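Local coordinates for protein branched-chain alpha-ketoacid decarboxylase (Lactococcus lactis, PDB 2VBF) that probably decarboxylates branched-chain and aromatic alpha-keto acids to aldehydes, using thiamine diphosphate and a magnesium ion as cofactors, at residues V232-H237 / D297-L302; T247-V252 / S267-S272. All coordinates share one frame; numbering follows the deposited sequence. Where two conformers were deposited one is given.

Contact 1 (V232-H237 / D297-L302)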
# COMPACT_ATOMS: atom_id res chain seq x y z
N VAL A 232 13.67 39.37 6.59
CA VAL A 232 12.69 38.50 5.96
C VAL A 232 12.48 37.28 6.86
O VAL A 232 13.43 36.74 7.45
CB VAL A 232 13.09 38.09 4.51
CG1 VAL A 232 14.27 37.12 4.52
CG2 VAL A 232 11.89 37.47 3.75
N VAL A 233 11.22 36.88 7.00
CA VAL A 233 10.85 35.67 7.72
C VAL A 233 10.56 34.60 6.67
O VAL A 233 9.92 34.87 5.66
CB VAL A 233 9.61 35.88 8.60
CG1 VAL A 233 9.26 34.60 9.38
CG2 VAL A 233 9.83 37.05 9.54
N ILE A 234 11.06 33.39 6.89
CA ILE A 234 10.69 32.25 6.05
C ILE A 234 10.01 31.22 6.96
O ILE A 234 10.62 30.73 7.92
CB ILE A 234 11.91 31.62 5.32
CG1 ILE A 234 12.76 32.70 4.63
CG2 ILE A 234 11.43 30.54 4.33
CD1 ILE A 234 13.96 32.14 3.87
N ALA A 235 8.73 30.92 6.70
CA ALA A 235 7.99 29.93 7.49
C ALA A 235 7.88 28.62 6.70
O ALA A 235 7.76 28.63 5.48
CB ALA A 235 6.61 30.45 7.86
N GLY A 236 7.93 27.50 7.42
CA GLY A 236 7.90 26.18 6.79
C GLY A 236 6.94 25.21 7.44
O GLY A 236 6.10 25.59 8.27
N HIS A 237 7.08 23.94 7.05
CA HIS A 237 6.08 22.93 7.33
C HIS A 237 5.96 22.65 8.82
O HIS A 237 4.90 22.24 9.26
CB HIS A 237 6.37 21.63 6.56
CG HIS A 237 7.57 20.89 7.06
ND1 HIS A 237 8.86 21.32 6.81
CD2 HIS A 237 7.69 19.76 7.79
CE1 HIS A 237 9.71 20.48 7.36
NE2 HIS A 237 9.03 19.52 7.97
N ASP A 297 19.03 41.57 5.00
CA ASP A 297 20.16 41.65 5.93
C ASP A 297 20.00 40.79 7.20
O ASP A 297 20.94 40.63 7.96
CB ASP A 297 20.51 43.10 6.29
CG ASP A 297 19.39 43.85 6.95
OD1 ASP A 297 18.24 43.36 7.03
OD2 ASP A 297 19.67 44.99 7.39
N PHE A 298 18.81 40.24 7.40
CA PHE A 298 18.57 39.27 8.47
C PHE A 298 17.48 38.32 8.00
O PHE A 298 16.48 38.76 7.45
CB PHE A 298 18.13 39.95 9.76
CG PHE A 298 17.66 38.99 10.83
CD1 PHE A 298 18.54 38.06 11.35
CD2 PHE A 298 16.34 38.98 11.27
CE1 PHE A 298 18.14 37.17 12.31
CE2 PHE A 298 15.92 38.08 12.24
CZ PHE A 298 16.82 37.17 12.76
N ILE A 299 17.68 37.02 8.24
CA ILE A 299 16.72 35.99 7.87
C ILE A 299 16.34 35.21 9.12
O ILE A 299 17.22 34.69 9.81
CB ILE A 299 17.29 35.00 6.85
CG1 ILE A 299 17.79 35.72 5.60
CG2 ILE A 299 16.22 33.94 6.48
CD1 ILE A 299 18.78 34.91 4.79
N LEU A 300 15.04 35.15 9.40
CA LEU A 300 14.48 34.29 10.45
C LEU A 300 13.72 33.14 9.79
O LEU A 300 12.67 33.37 9.15
CB LEU A 300 13.54 35.09 11.35
CG LEU A 300 12.82 34.36 12.49
CD1 LEU A 300 13.83 33.81 13.51
CD2 LEU A 300 11.82 35.29 13.19
N MET A 301 14.25 31.91 9.89
CA MET A 301 13.53 30.73 9.39
C MET A 301 12.83 30.01 10.54
O MET A 301 13.46 29.70 11.57
CB MET A 301 14.46 29.74 8.68
CG MET A 301 15.22 30.33 7.51
SD MET A 301 15.51 29.14 6.17
CE MET A 301 16.31 27.76 6.99
N LEU A 302 11.54 29.76 10.37
CA LEU A 302 10.72 29.09 11.37
C LEU A 302 10.18 27.80 10.79
O LEU A 302 9.27 27.82 9.97
CB LEU A 302 9.56 29.98 11.78
CG LEU A 302 9.94 31.36 12.31
CD1 LEU A 302 8.70 32.17 12.63
CD2 LEU A 302 10.80 31.22 13.54

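Contact 2 (T247-V252 / S267-S272)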
# COMPACT_ATOMS: atom_id res chain seq x y z
N THR A 247 -0.56 31.85 14.89
CA THR A 247 0.42 32.52 15.75
C THR A 247 1.44 33.31 14.92
O THR A 247 1.70 34.49 15.19
CB THR A 247 1.14 31.48 16.65
OG1 THR A 247 0.19 30.85 17.52
CG2 THR A 247 2.25 32.11 17.49
N VAL A 248 2.00 32.67 13.90
CA VAL A 248 2.93 33.34 12.99
C VAL A 248 2.25 34.46 12.19
O VAL A 248 2.82 35.54 12.01
CB VAL A 248 3.60 32.31 12.03
CG1 VAL A 248 4.54 33.01 11.05
CG2 VAL A 248 4.34 31.26 12.84
N THR A 249 1.03 34.20 11.71
CA THR A 249 0.26 35.18 10.96
C THR A 249 0.05 36.43 11.81
O THR A 249 0.28 37.53 11.33
CB THR A 249 -1.07 34.58 10.47
OG1 THR A 249 -0.80 33.57 9.47
CG2 THR A 249 -1.99 35.62 9.89
N GLN A 250 -0.32 36.24 13.08
CA GLN A 250 -0.53 37.36 14.01
C GLN A 250 0.77 38.13 14.24
O GLN A 250 0.78 39.36 14.22
CB GLN A 250 -1.09 36.88 15.35
CG GLN A 250 -1.55 38.02 16.29
CD GLN A 250 -2.20 37.51 17.58
OE1 GLN A 250 -1.54 36.90 18.41
NE2 GLN A 250 -3.49 37.77 17.74
N PHE A 251 1.86 37.41 14.47
CA PHE A 251 3.19 38.04 14.64
C PHE A 251 3.59 38.90 13.43
O PHE A 251 3.97 40.06 13.57
CB PHE A 251 4.25 36.97 14.90
CG PHE A 251 5.66 37.50 14.95
CD1 PHE A 251 6.03 38.42 15.93
CD2 PHE A 251 6.62 37.08 14.03
CE1 PHE A 251 7.33 38.91 16.00
CE2 PHE A 251 7.92 37.58 14.09
CZ PHE A 251 8.27 38.49 15.07
N VAL A 252 3.47 38.33 12.25
CA VAL A 252 3.81 39.04 11.01
C VAL A 252 2.88 40.22 10.77
O VAL A 252 3.32 41.28 10.31
CB VAL A 252 3.80 38.06 9.79
CG1 VAL A 252 3.91 38.81 8.48
CG2 VAL A 252 4.91 37.03 9.95
N SER A 267 1.21 27.88 3.09
CA SER A 267 0.11 28.23 4.01
C SER A 267 0.51 28.12 5.49
O SER A 267 -0.36 28.19 6.37
CB SER A 267 -1.22 27.50 3.71
OG SER A 267 -1.28 26.17 4.22
N ALA A 268 1.81 28.01 5.76
CA ALA A 268 2.35 28.16 7.13
C ALA A 268 2.01 29.54 7.70
O ALA A 268 2.05 29.74 8.91
CB ALA A 268 3.85 27.95 7.14
N VAL A 269 1.74 30.49 6.82
CA VAL A 269 1.17 31.79 7.16
C VAL A 269 0.04 32.09 6.19
O VAL A 269 -0.02 31.50 5.11
CB VAL A 269 2.21 32.91 7.11
CG1 VAL A 269 3.34 32.61 8.10
CG2 VAL A 269 2.72 33.13 5.68
N ASP A 270 -0.82 33.03 6.55
CA ASP A 270 -1.90 33.48 5.68
C ASP A 270 -1.31 34.31 4.54
O ASP A 270 -0.65 35.32 4.79
CB ASP A 270 -2.90 34.33 6.48
CG ASP A 270 -4.21 34.54 5.74
OD1 ASP A 270 -4.19 35.01 4.59
OD2 ASP A 270 -5.26 34.21 6.33
N GLU A 271 -1.54 33.88 3.31
CA GLU A 271 -0.96 34.53 2.14
C GLU A 271 -1.60 35.87 1.72
O GLU A 271 -1.09 36.53 0.81
CB GLU A 271 -0.97 33.58 0.95
CG GLU A 271 -0.11 32.33 1.17
CD GLU A 271 0.16 31.57 -0.11
OE1 GLU A 271 -0.43 31.93 -1.16
OE2 GLU A 271 0.98 30.61 -0.09
N SER A 272 -2.70 36.26 2.35
CA SER A 272 -3.37 37.52 1.99
C SER A 272 -2.69 38.72 2.65
O SER A 272 -2.88 39.86 2.20
CB SER A 272 -4.85 37.47 2.37
OG SER A 272 -5.00 37.51 3.76

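Contact 1 (V232-H237 / D297-L302)
Val232 to Ala235 and Ile299 to Leu302 pair in parallel register, two strands whose axes approach to 4.7 Å at 18°. Five hydrogen bonds pass between the backbones: Ile234 N donates to Leu300 O at 2.8 Å, Leu302 N to Ile234 O at 2.8 Å and Leu300 N to Val232 O, and the ladder starts with Val232 N on Phe298 O and closes beyond the first strand with Gly236 N on Leu302 O at 2.9 Å. Val232 and Ile234 are thus each gripped through both N and O, and the carbonyl of Ile234 also takes a CA-H...O contact from Met301 CA.

Val232, Ile234, Ile299 and Met301 share one face of the sheet. There Ile234 sets its CG1 branch beside its own backbone N (chi1 -49°) and extends from it, which brings CD1 to 3.9 Å from Ile299 CG2 and 4.1 Å from Met301 SD. Ile299 lies alongside Val232, the two pointing the same way with CG1 to CG1 at 3.9 Å. On the other face Val233 CG1 meets Leu302 CD1 at 4.1 Å, the side chains crossing at a slant.

The pair lies inside the parallel part of the central-domain sheet, a Rossmann-like alpha/beta arrangement. Strand 259-261 flanks Val233 and Ala235, strand 323-326 borders the second strand, and helix 212-227 packs on Phe298 and Leu300.

Contact 2 (T247-V252 / S267-S272)
Val248 of the helix and Val269 of the loop meet methyl against methyl, their side chains neither parallel nor end-on: CG1 of Val248 stands 3.2 Å from CG1 of Val269, unusually short for two methyl carbons, so the exact closeness is doubtful. Val248 turns that methyl anti to its backbone N (chi1 178°), while Val269 carries its own CG1 beside the backbone N, and the same methyl of Val269 also lies 3.9 Å from Val248 CB. On the next residue of the helix, Thr249, the hydroxyl is the acceptor and the methyl the packing branch. OG1 accepts a hydrogen bond from Asp270 N at 3.0 Å, with 157° at the hydrogen, and CG2 rests 3.8 Å from Asp270 CB.

Thr249 OG1 also hydrogen-bonds to Glu245 O in the preceding helical turn, which ties the hydroxyl to the helix as well as to the loop. The segment pair joins helix 245-255 to the irregular connection between strands 259-261 and 276-279 of the central domain, and Val248 and Val269 both pack on Ile259 in the first of those strands. Within the loop, Asp270 forms an Asx turn: its OD1 receives Ser272 N at 3.0 Å, nearly along the C-O axis, and Ser272 OG at 2.8 Å from above the carboxylate plane. The remaining oxygen, OD2 of Asp270, accepts from Asn415 N, so the carboxylate also links this loop to a later part of the chain.

Contact 2 is nested along the chain within the loop that contact 1 closes, and their centres lie about 12 Å apart. They meet directly where the first strand of contact 1 ends: Ala235 CB packs at 3.8 Å against Ala268 CB and at 3.9 Å against Val269 CG1, while Gly236 O lies 3.5 Å from Ala268 CB. Val269, which meets Val248 of helix 245-255, also reaches the end of strand 231-235. Strand 259-261, next to 231-235 in the sheet, is shared ground, reached by Val233 and Ala235 from contact 1 and by Val248 and Val269 from contact 2. Both contacts lie away from the thiamine diphosphate and magnesium sites.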